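Long-range contacts in integral membrane indolylacetylinositol arabinosyltransferase EmbB (Mycolicibacterium smegmatis MC2 155, PDB 7BVC), which probably transfers arabinose units at the mycobacterial cell membrane to build the arabinan of arabinogalactan, and is captured here with the drug ethambutol bound: residues S86-L91 and V135-V140; T792-N797 and L1027-V1032; T852-H857 and Y918-I923. One frame throughout, in Å; residues are numbered along the deposited sequence.

Contact 1. Residues S86-L91 and V135-V140; sequences SVVRDL and VNRDRV
Val88 lays its CG1 methyl against the CD-NE part of the Arg137 side chain, 3.4 Å from NE and 3.7 Å from CD of that arginine. The contact belongs to the concanavalin-like domain near the start of the chain, where the loop between strands 80-84 and 97-100 meets the short helix 137-140 that follows directly on strand 134-136. This strand is paired with 122-127, through a backbone bond between Val135 and Val123, so the helix continues from a strand of the antiparallel sheet, and the loop packs against it. Two branches of one valine divide the work. With CG1 anti to the backbone N (chi1 162°), that methyl is placed beside the arginine, and CG2, beside the backbone N, turns to Val140, whose CG1 lies 4.1 Å from it. The two valines cross at about a right angle and bring buried apolar surface together from both segments. Arg137 reaches the loop from a backbone that does not itself approach: its chain leaves anti to the N, bends at chi2 (82°), and runs past Val88 in the opposite direction. Its guanidinium then sits near the loop's carbonyls: NH2 lies 3.8 Å from Val88 O and 4.2 Å from Leu91 O, both too long for hydrogen bonds. A weak hydrogen bond from NH1 to Pro93 O gives the group a polar partner further along the same loop, and Val118 of strand 114-118 touches both Arg137 and Leu91. Arg89 completes the contact from the loop side. Its CG takes the crowded position between backbone N and carbonyl carbon, and the chain bends at chi3, bringing NH1 to a hydrogen bond with Ala141 O while NH2 stays 4.0 Å from Val140 O.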
loop_
_atom_site.group_PDB
_atom_site.type_symbol
_atom_site.label_atom_id
_atom_site.label_comp_id
_atom_site.label_asym_id
_atom_site.label_seq_id
_atom_site.Cartn_x
_atom_site.Cartn_y
_atom_site.Cartn_z
ATOM N N SER B 86 42.381 -3.010 -42.230
ATOM C CA SER B 86 42.564 -2.134 -43.379
ATOM C C SER B 86 41.428 -1.134 -43.559
ATOM O O SER B 86 41.467 -0.342 -44.507
ATOM C CB SER B 86 42.708 -2.959 -44.663
ATOM O OG SER B 86 41.488 -3.609 -44.990
ATOM N N VAL B 87 40.419 -1.150 -42.683
ATOM C CA VAL B 87 39.337 -0.172 -42.748
ATOM C C VAL B 87 39.549 0.984 -41.783
ATOM O O VAL B 87 38.871 2.016 -41.913
ATOM C CB VAL B 87 37.963 -0.829 -42.486
ATOM C CG1 VAL B 87 37.735 -1.978 -43.448
ATOM C CG2 VAL B 87 37.854 -1.291 -41.050
ATOM N N VAL B 88 40.464 0.849 -40.821
ATOM C CA VAL B 88 40.786 1.959 -39.932
ATOM C C VAL B 88 41.461 3.087 -40.703
ATOM O O VAL B 88 41.233 4.271 -40.422
ATOM C CB VAL B 88 41.657 1.453 -38.766
ATOM C CG1 VAL B 88 42.364 2.602 -38.074
ATOM C CG2 VAL B 88 40.805 0.671 -37.776
ATOM N N ARG B 89 42.281 2.748 -41.697
ATOM C CA ARG B 89 42.999 3.729 -42.499
ATOM C C ARG B 89 42.132 4.361 -43.584
ATOM O O ARG B 89 42.665 5.045 -44.464
ATOM C CB ARG B 89 44.236 3.084 -43.127
ATOM C CG ARG B 89 43.924 2.043 -44.189
ATOM C CD ARG B 89 45.184 1.330 -44.650
ATOM N NE ARG B 89 45.630 0.327 -43.686
ATOM C CZ ARG B 89 46.612 0.515 -42.811
ATOM N NH1 ARG B 89 47.260 1.672 -42.777
ATOM N NH2 ARG B 89 46.949 -0.454 -41.972
ATOM N N ASP B 90 40.818 4.151 -43.543
ATOM C CA ASP B 90 39.894 4.781 -44.475
ATOM C C ASP B 90 38.955 5.777 -43.816
ATOM O O ASP B 90 38.505 6.710 -44.484
ATOM C CB ASP B 90 39.056 3.717 -45.203
ATOM C CG ASP B 90 39.841 2.997 -46.279
ATOM O OD1 ASP B 90 39.218 2.507 -47.243
ATOM O OD2 ASP B 90 41.082 2.923 -46.163
ATOM N N LEU B 91 38.642 5.600 -42.535
ATOM C CA LEU B 91 37.843 6.578 -41.820
ATOM C C LEU B 91 38.586 7.911 -41.745
ATOM O O LEU B 91 39.820 7.949 -41.819
ATOM C CB LEU B 91 37.528 6.080 -40.409
ATOM C CG LEU B 91 36.404 5.058 -40.262
ATOM C CD1 LEU B 91 36.453 4.414 -38.888
ATOM C CD2 LEU B 91 35.062 5.727 -40.488
ATOM N N VAL B 135 42.804 -0.118 -27.777
ATOM C CA VAL B 135 44.117 -0.148 -28.413
ATOM C C VAL B 135 44.415 1.237 -28.975
ATOM O O VAL B 135 43.503 1.995 -29.307
ATOM C CB VAL B 135 44.175 -1.245 -29.509
ATOM C CG1 VAL B 135 45.323 -1.030 -30.468
ATOM C CG2 VAL B 135 44.279 -2.624 -28.880
ATOM N N ASN B 136 45.698 1.589 -29.041
ATOM C CA ASN B 136 46.083 2.847 -29.665
ATOM C C ASN B 136 45.893 2.786 -31.178
ATOM O O ASN B 136 46.066 1.740 -31.809
ATOM C CB ASN B 136 47.531 3.197 -29.325
ATOM C CG ASN B 136 47.694 3.666 -27.892
ATOM O OD1 ASN B 136 46.871 4.426 -27.381
ATOM N ND2 ASN B 136 48.759 3.220 -27.238
ATOM N N ARG B 137 45.548 3.937 -31.758
ATOM C CA ARG B 137 45.064 3.983 -33.135
ATOM C C ARG B 137 46.156 3.616 -34.136
ATOM O O ARG B 137 46.002 2.681 -34.930
ATOM C CB ARG B 137 44.501 5.374 -33.433
ATOM C CG ARG B 137 44.384 5.697 -34.908
ATOM C CD ARG B 137 43.115 5.110 -35.493
ATOM N NE ARG B 137 42.806 5.674 -36.803
ATOM C CZ ARG B 137 42.173 6.826 -36.987
ATOM N NH1 ARG B 137 41.783 7.545 -35.943
ATOM N NH2 ARG B 137 41.932 7.260 -38.216
ATOM N N ASP B 138 47.271 4.352 -34.118
ATOM C CA ASP B 138 48.306 4.161 -35.127
ATOM C C ASP B 138 48.997 2.807 -35.031
ATOM O O ASP B 138 49.717 2.434 -35.963
ATOM C CB ASP B 138 49.341 5.288 -35.043
ATOM C CG ASP B 138 49.839 5.526 -33.631
ATOM O OD1 ASP B 138 50.209 4.550 -32.946
ATOM O OD2 ASP B 138 49.864 6.699 -33.205
ATOM N N ARG B 139 48.804 2.066 -33.937
ATOM C CA ARG B 139 49.340 0.711 -33.875
ATOM C C ARG B 139 48.535 -0.234 -34.760
ATOM O O ARG B 139 49.111 -1.042 -35.499
ATOM C CB ARG B 139 49.357 0.217 -32.429
ATOM C CG ARG B 139 50.151 -1.057 -32.225
ATOM C CD ARG B 139 50.875 -1.039 -30.892
ATOM N NE ARG B 139 49.951 -0.853 -29.778
ATOM C CZ ARG B 139 49.578 -1.820 -28.947
ATOM N NH1 ARG B 139 50.054 -3.047 -29.102
ATOM N NH2 ARG B 139 48.732 -1.559 -27.961
ATOM N N VAL B 140 47.204 -0.148 -34.700
ATOM C CA VAL B 140 46.370 -0.881 -35.648
ATOM C C VAL B 140 46.589 -0.351 -37.057
ATOM O O VAL B 140 46.613 -1.116 -38.030
ATOM C CB VAL B 140 44.888 -0.799 -35.238
ATOM C CG1 VAL B 140 44.008 -1.452 -36.287
ATOM C CG2 VAL B 140 44.675 -1.458 -33.894
#

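Contact 2. Residues T792-N797 and L1027-V1032; sequences TDYDWN and LLRASV
Arg1029 opens the contact, its chain extended from CG to NE and lying alongside Tyr794, both side chains pointing the same way. Its CD sits over one face of the tyrosine ring in a CH-pi contact, 4.2 Å from the centroid and displaced toward the rim at CD1 and CE1. Farther out, NE comes to 3.5 Å from Tyr794 CE1. The guanidinium is tilted 37° from the ring plane, so the two flat groups splay apart instead of stacking flush. With its CG anti to the backbone N (chi1 173°), Tyr794 lays its ring beside the arginine.

At Ala1030 the backbone takes over: the carbonyl O receives the N-H of Tyr794 at 3.0 Å, in the carbonyl plane and with an N-H...O angle of 153°. The strand is 1028-1037 of the mixed sheet in the C-terminal domain, where Arg1029 and Ser1031 bond through their backbones to Asp1052 and Lys1050 of strand 1047-1053; the incoming loop 792-797 thus takes a carbonyl lying between those two bonded positions. The methyl of Ala1030 also lies 3.9 Å from Asp793 OD1, the oxygen through which the carboxylate forms a salt bridge to NE of Arg1049 on the neighbouring strand. Val1032 ends the contact, turning CG2, the methyl beside its backbone N, to the other carboxylate oxygen, Asp793 OD2.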
loop_
_atom_site.group_PDB
_atom_site.type_symbol
_atom_site.label_atom_id
_atom_site.label_comp_id
_atom_site.label_asym_id
_atom_site.label_seq_id
_atom_site.Cartn_x
_atom_site.Cartn_y
_atom_site.Cartn_z
ATOM N N THR B 792 10.001 8.184 -21.831
ATOM C CA THR B 792 10.110 9.620 -22.040
ATOM C C THR B 792 10.058 9.956 -23.530
ATOM O O THR B 792 10.173 9.093 -24.403
ATOM C CB THR B 792 11.404 10.155 -21.435
ATOM O OG1 THR B 792 12.517 9.709 -22.217
ATOM C CG2 THR B 792 11.563 9.661 -20.016
ATOM N N ASP B 793 9.880 11.245 -23.810
ATOM C CA ASP B 793 9.878 11.759 -25.167
ATOM C C ASP B 793 11.291 12.163 -25.574
ATOM O O ASP B 793 12.260 11.972 -24.834
ATOM C CB ASP B 793 8.917 12.937 -25.285
ATOM C CG ASP B 793 7.474 12.526 -25.123
ATOM O OD1 ASP B 793 7.132 11.385 -25.495
ATOM O OD2 ASP B 793 6.683 13.341 -24.608
ATOM N N TYR B 794 11.416 12.735 -26.771
ATOM C CA TYR B 794 12.722 13.194 -27.227
ATOM C C TYR B 794 13.181 14.417 -26.443
ATOM O O TYR B 794 14.359 14.522 -26.081
ATOM C CB TYR B 794 12.683 13.504 -28.722
ATOM C CG TYR B 794 13.950 14.141 -29.240
ATOM C CD1 TYR B 794 15.195 13.628 -28.902
ATOM C CD2 TYR B 794 13.905 15.258 -30.062
ATOM C CE1 TYR B 794 16.356 14.206 -29.366
ATOM C CE2 TYR B 794 15.064 15.844 -30.533
ATOM C CZ TYR B 794 16.286 15.314 -30.181
ATOM O OH TYR B 794 17.445 15.889 -30.645
ATOM N N ASP B 795 12.269 15.338 -26.155
ATOM C CA ASP B 795 12.644 16.612 -25.545
ATOM C C ASP B 795 13.043 16.495 -24.084
ATOM O O ASP B 795 13.227 17.547 -23.463
ATOM C CB ASP B 795 11.499 17.615 -25.693
ATOM C CG ASP B 795 10.173 17.065 -25.212
ATOM O OD1 ASP B 795 9.972 16.978 -23.984
ATOM O OD2 ASP B 795 9.329 16.722 -26.065
ATOM N N TRP B 796 13.186 15.309 -23.487
ATOM C CA TRP B 796 13.732 15.238 -22.136
ATOM C C TRP B 796 15.213 15.589 -22.114
ATOM O O TRP B 796 15.690 16.200 -21.152
ATOM C CB TRP B 796 13.528 13.843 -21.549
ATOM C CG TRP B 796 12.276 13.687 -20.763
ATOM C CD1 TRP B 796 11.004 13.899 -21.198
ATOM C CD2 TRP B 796 12.174 13.288 -19.394
ATOM N NE1 TRP B 796 10.111 13.649 -20.185
ATOM C CE2 TRP B 796 10.805 13.275 -19.065
ATOM C CE3 TRP B 796 13.105 12.939 -18.413
ATOM C CZ2 TRP B 796 10.347 12.927 -17.799
ATOM C CZ3 TRP B 796 12.648 12.595 -17.158
ATOM C CH2 TRP B 796 11.282 12.590 -16.861
ATOM N N ASN B 797 15.948 15.214 -23.156
ATOM C CA ASN B 797 17.388 15.438 -23.251
ATOM C C ASN B 797 17.627 16.392 -24.417
ATOM O O ASN B 797 17.820 15.962 -25.557
ATOM C CB ASN B 797 18.132 14.122 -23.438
ATOM C CG ASN B 797 17.542 12.997 -22.612
ATOM O OD1 ASN B 797 17.566 13.034 -21.382
ATOM N ND2 ASN B 797 17.003 11.989 -23.288
ATOM N N LEU B 1027 15.823 2.814 -30.941
ATOM C CA LEU B 1027 15.702 2.943 -32.386
ATOM C C LEU B 1027 14.986 4.208 -32.841
ATOM O O LEU B 1027 15.296 4.720 -33.920
ATOM C CB LEU B 1027 14.973 1.721 -32.957
ATOM C CG LEU B 1027 14.854 1.602 -34.475
ATOM C CD1 LEU B 1027 16.206 1.795 -35.137
ATOM C CD2 LEU B 1027 14.258 0.260 -34.855
ATOM N N LEU B 1028 14.051 4.738 -32.054
ATOM C CA LEU B 1028 13.176 5.809 -32.509
ATOM C C LEU B 1028 13.133 6.933 -31.482
ATOM O O LEU B 1028 13.618 6.799 -30.356
ATOM C CB LEU B 1028 11.760 5.284 -32.776
ATOM C CG LEU B 1028 11.649 4.071 -33.701
ATOM C CD1 LEU B 1028 10.313 3.382 -33.518
ATOM C CD2 LEU B 1028 11.852 4.473 -35.147
ATOM N N ARG B 1029 12.542 8.058 -31.891
ATOM C CA ARG B 1029 12.343 9.218 -31.029
ATOM C C ARG B 1029 10.866 9.585 -31.038
ATOM O O ARG B 1029 10.261 9.696 -32.108
ATOM C CB ARG B 1029 13.186 10.407 -31.498
ATOM C CG ARG B 1029 14.664 10.294 -31.178
ATOM C CD ARG B 1029 15.478 11.255 -32.027
ATOM N NE ARG B 1029 16.835 11.427 -31.517
ATOM C CZ ARG B 1029 17.834 11.949 -32.219
ATOM N NH1 ARG B 1029 17.633 12.352 -33.465
ATOM N NH2 ARG B 1029 19.037 12.069 -31.674
ATOM N N ALA B 1030 10.292 9.783 -29.856
ATOM C CA ALA B 1030 8.862 10.012 -29.709
ATOM C C ALA B 1030 8.558 11.490 -29.493
ATOM O O ALA B 1030 9.290 12.199 -28.798
ATOM C CB ALA B 1030 8.296 9.200 -28.544
ATOM N N SER B 1031 7.457 11.944 -30.088
ATOM C CA SER B 1031 7.035 13.331 -29.946
ATOM C C SER B 1031 5.520 13.394 -29.819
ATOM O O SER B 1031 4.801 12.762 -30.596
ATOM C CB SER B 1031 7.499 14.178 -31.136
ATOM O OG SER B 1031 6.857 13.770 -32.329
ATOM N N VAL B 1032 5.042 14.174 -28.848
ATOM C CA VAL B 1032 3.604 14.248 -28.585
ATOM C C VAL B 1032 2.912 15.067 -29.672
ATOM O O VAL B 1032 3.484 15.989 -30.264
ATOM C CB VAL B 1032 3.351 14.842 -27.188
ATOM C CG1 VAL B 1032 1.864 14.937 -26.877
ATOM C CG2 VAL B 1032 4.049 14.022 -26.130
#

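Contact 3. Residues T852-H857 and Y918-I923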
loop_
_atom_site.group_PDB
_atom_site.type_symbol
_atom_site.label_atom_id
_atom_site.label_comp_id
_atom_site.label_asym_id
_atom_site.label_seq_id
_atom_site.Cartn_x
_atom_site.Cartn_y
_atom_site.Cartn_z
ATOM N N THR B 852 -20.740 26.533 -41.778
ATOM C CA THR B 852 -20.078 25.390 -42.395
ATOM C C THR B 852 -18.650 25.239 -41.886
ATOM O O THR B 852 -18.164 24.116 -41.714
ATOM C CB THR B 852 -20.092 25.536 -43.920
ATOM O OG1 THR B 852 -21.446 25.610 -44.379
ATOM C CG2 THR B 852 -19.408 24.351 -44.583
ATOM N N GLU B 853 -17.970 26.357 -41.625
ATOM C CA GLU B 853 -16.629 26.294 -41.054
ATOM C C GLU B 853 -16.678 25.891 -39.584
ATOM O O GLU B 853 -15.940 24.999 -39.151
ATOM C CB GLU B 853 -15.923 27.637 -41.218
ATOM C CG GLU B 853 -14.867 27.899 -40.158
ATOM C CD GLU B 853 -14.422 29.342 -40.119
ATOM O OE1 GLU B 853 -14.929 30.145 -40.927
ATOM O OE2 GLU B 853 -13.562 29.670 -39.276
ATOM N N ARG B 854 -17.542 26.543 -38.800
ATOM C CA ARG B 854 -17.625 26.241 -37.374
ATOM C C ARG B 854 -18.061 24.807 -37.114
ATOM O O ARG B 854 -17.839 24.291 -36.013
ATOM C CB ARG B 854 -18.580 27.214 -36.680
ATOM C CG ARG B 854 -18.374 27.304 -35.175
ATOM C CD ARG B 854 -19.364 28.255 -34.529
ATOM N NE ARG B 854 -19.550 29.465 -35.322
ATOM C CZ ARG B 854 -19.958 30.627 -34.824
ATOM N NH1 ARG B 854 -20.099 31.678 -35.622
ATOM N NH2 ARG B 854 -20.219 30.741 -33.530
ATOM N N ALA B 855 -18.674 24.150 -38.101
ATOM C CA ALA B 855 -18.913 22.716 -37.992
ATOM C C ALA B 855 -17.614 21.926 -37.936
ATOM O O ALA B 855 -17.620 20.779 -37.477
ATOM C CB ALA B 855 -19.769 22.235 -39.164
ATOM N N ALA B 856 -16.502 22.511 -38.389
ATOM C CA ALA B 856 -15.228 21.814 -38.462
ATOM C C ALA B 856 -14.122 22.426 -37.615
ATOM O O ALA B 856 -13.109 21.756 -37.391
ATOM C CB ALA B 856 -14.742 21.738 -39.918
ATOM N N HIS B 857 -14.274 23.664 -37.146
ATOM C CA HIS B 857 -13.247 24.345 -36.354
ATOM C C HIS B 857 -13.846 24.826 -35.037
ATOM O O HIS B 857 -13.946 26.034 -34.792
ATOM C CB HIS B 857 -12.654 25.519 -37.133
ATOM C CG HIS B 857 -11.999 25.128 -38.420
ATOM N ND1 HIS B 857 -10.765 24.517 -38.472
ATOM C CD2 HIS B 857 -12.405 25.264 -39.703
ATOM C CE1 HIS B 857 -10.441 24.292 -39.732
ATOM N NE2 HIS B 857 -11.419 24.736 -40.500
ATOM N N TYR B 918 -11.005 26.809 -25.498
ATOM C CA TYR B 918 -12.141 27.725 -25.458
ATOM C C TYR B 918 -13.069 27.329 -26.598
ATOM O O TYR B 918 -12.783 27.626 -27.769
ATOM C CB TYR B 918 -11.698 29.181 -25.590
ATOM C CG TYR B 918 -10.632 29.595 -24.603
ATOM C CD1 TYR B 918 -10.936 29.788 -23.265
ATOM C CD2 TYR B 918 -9.322 29.795 -25.011
ATOM C CE1 TYR B 918 -9.967 30.168 -22.362
ATOM C CE2 TYR B 918 -8.345 30.171 -24.114
ATOM C CZ TYR B 918 -8.675 30.355 -22.792
ATOM O OH TYR B 918 -7.708 30.732 -21.890
ATOM N N PRO B 919 -14.162 26.630 -26.307
ATOM C CA PRO B 919 -15.090 26.253 -27.374
ATOM C C PRO B 919 -15.733 27.481 -27.988
ATOM O O PRO B 919 -16.067 28.446 -27.297
ATOM C CB PRO B 919 -16.124 25.381 -26.654
ATOM C CG PRO B 919 -16.034 25.790 -25.224
ATOM C CD PRO B 919 -14.603 26.146 -24.989
ATOM N N ARG B 920 -15.907 27.441 -29.306
ATOM C CA ARG B 920 -16.472 28.585 -30.007
ATOM C C ARG B 920 -17.989 28.661 -29.889
ATOM O O ARG B 920 -18.617 29.436 -30.617
ATOM C CB ARG B 920 -16.061 28.567 -31.481
ATOM C CG ARG B 920 -15.764 29.956 -32.021
ATOM C CD ARG B 920 -15.817 30.013 -33.532
ATOM N NE ARG B 920 -14.774 29.206 -34.153
ATOM C CZ ARG B 920 -14.534 29.189 -35.457
ATOM N NH1 ARG B 920 -15.257 29.936 -36.278
ATOM N NH2 ARG B 920 -13.565 28.427 -35.944
ATOM N N SER B 921 -18.589 27.877 -28.995
ATOM C CA SER B 921 -20.003 28.027 -28.683
ATOM C C SER B 921 -20.244 29.069 -27.604
ATOM O O SER B 921 -21.303 29.707 -27.594
ATOM C CB SER B 921 -20.593 26.683 -28.243
ATOM O OG SER B 921 -19.955 26.204 -27.073
ATOM N N GLU B 922 -19.285 29.253 -26.694
ATOM C CA GLU B 922 -19.389 30.323 -25.709
ATOM C C GLU B 922 -19.273 31.686 -26.377
ATOM O O GLU B 922 -20.055 32.601 -26.092
ATOM C CB GLU B 922 -18.308 30.158 -24.640
ATOM C CG GLU B 922 -18.028 28.720 -24.247
ATOM C CD GLU B 922 -18.954 28.220 -23.161
ATOM O OE1 GLU B 922 -19.821 28.999 -22.710
ATOM O OE2 GLU B 922 -18.817 27.047 -22.755
ATOM N N ILE B 923 -18.295 31.840 -27.263
ATOM C CA ILE B 923 -18.099 33.072 -28.019
ATOM C C ILE B 923 -19.277 33.246 -28.969
ATOM O O ILE B 923 -19.519 32.375 -29.818
ATOM C CB ILE B 923 -16.762 33.046 -28.776
ATOM C CG1 ILE B 923 -15.692 32.356 -27.930
ATOM C CG2 ILE B 923 -16.316 34.446 -29.126
ATOM C CD1 ILE B 923 -14.370 32.191 -28.636
#
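The two backbones stay well apart, with Arg854 and Arg920 the nearest pair at 7.8 Å between their CA atoms, so long side chains must bridge the distance. Arg920 does most of the bridging. Its chain bends at chi3 (-65°); it is a buried residue, and its guanidinium lies among Glu853, Arg854 and His857. Glu853, extended beyond CG and crossing the arginine at about a right angle, reaches the guanidinium at its edge: OE2 lies 3.5 Å from Arg920 NH1, a salt bridge whose hydrogen bond is weak. The carboxylate is turned 76° from the guanidinium plane, so the two groups do not pair side by side. Arg920 NH2 also approaches the backbone O of His857 to 2.7 Å, and the CB of the same histidine to 3.3 Å.

These residues join helix 851-854 and the residues that follow it, on the way to strand 860-866, to the loop that leaves strand 914-918; both strands belong to one antiparallel sheet of the C-terminal domain, where they are neighbours. Glu853 O accepts the N-H groups of both Ala856 and His857, which holds this turn of the chain together, consistent with the placing of the His857 carbonyl beside Arg920.

Arg854 packs across Arg920 with its aliphatic part, CG lying 4.1 Å from Arg920 CD. That CD stands over one face of the Arg854 guanidinium, and the two charged planes are 34° apart. With NE of Arg854 and NH1 of Arg920 4.4 Å apart, the like charges would probably repel; Arg854 is countered by a salt bridge from NH1 to Asp925, while Arg920 has the weaker bridge to Glu853.

In the fold
No two of the three contacts touch. Contact 1 lies in the concanavalin-like domain, whereas contacts 2 and 3 both belong to the C-terminal domain, and the segments of contact 3 fall between those of contact 2 along the chain. Centre to centre, contacts 2 and 3 are about 33 Å apart, with nearest atoms about 18 Å apart; contacts 1 and 2 are about 35 Å apart (nearest atoms about 19 Å), and contacts 1 and 3 about 65 Å (nearest atoms about 49 Å). None includes a residue of the ethambutol pocket, although Trp972 and Trp1012 of that pocket come from the C-terminal part of the chain that also holds contacts 2 and 3.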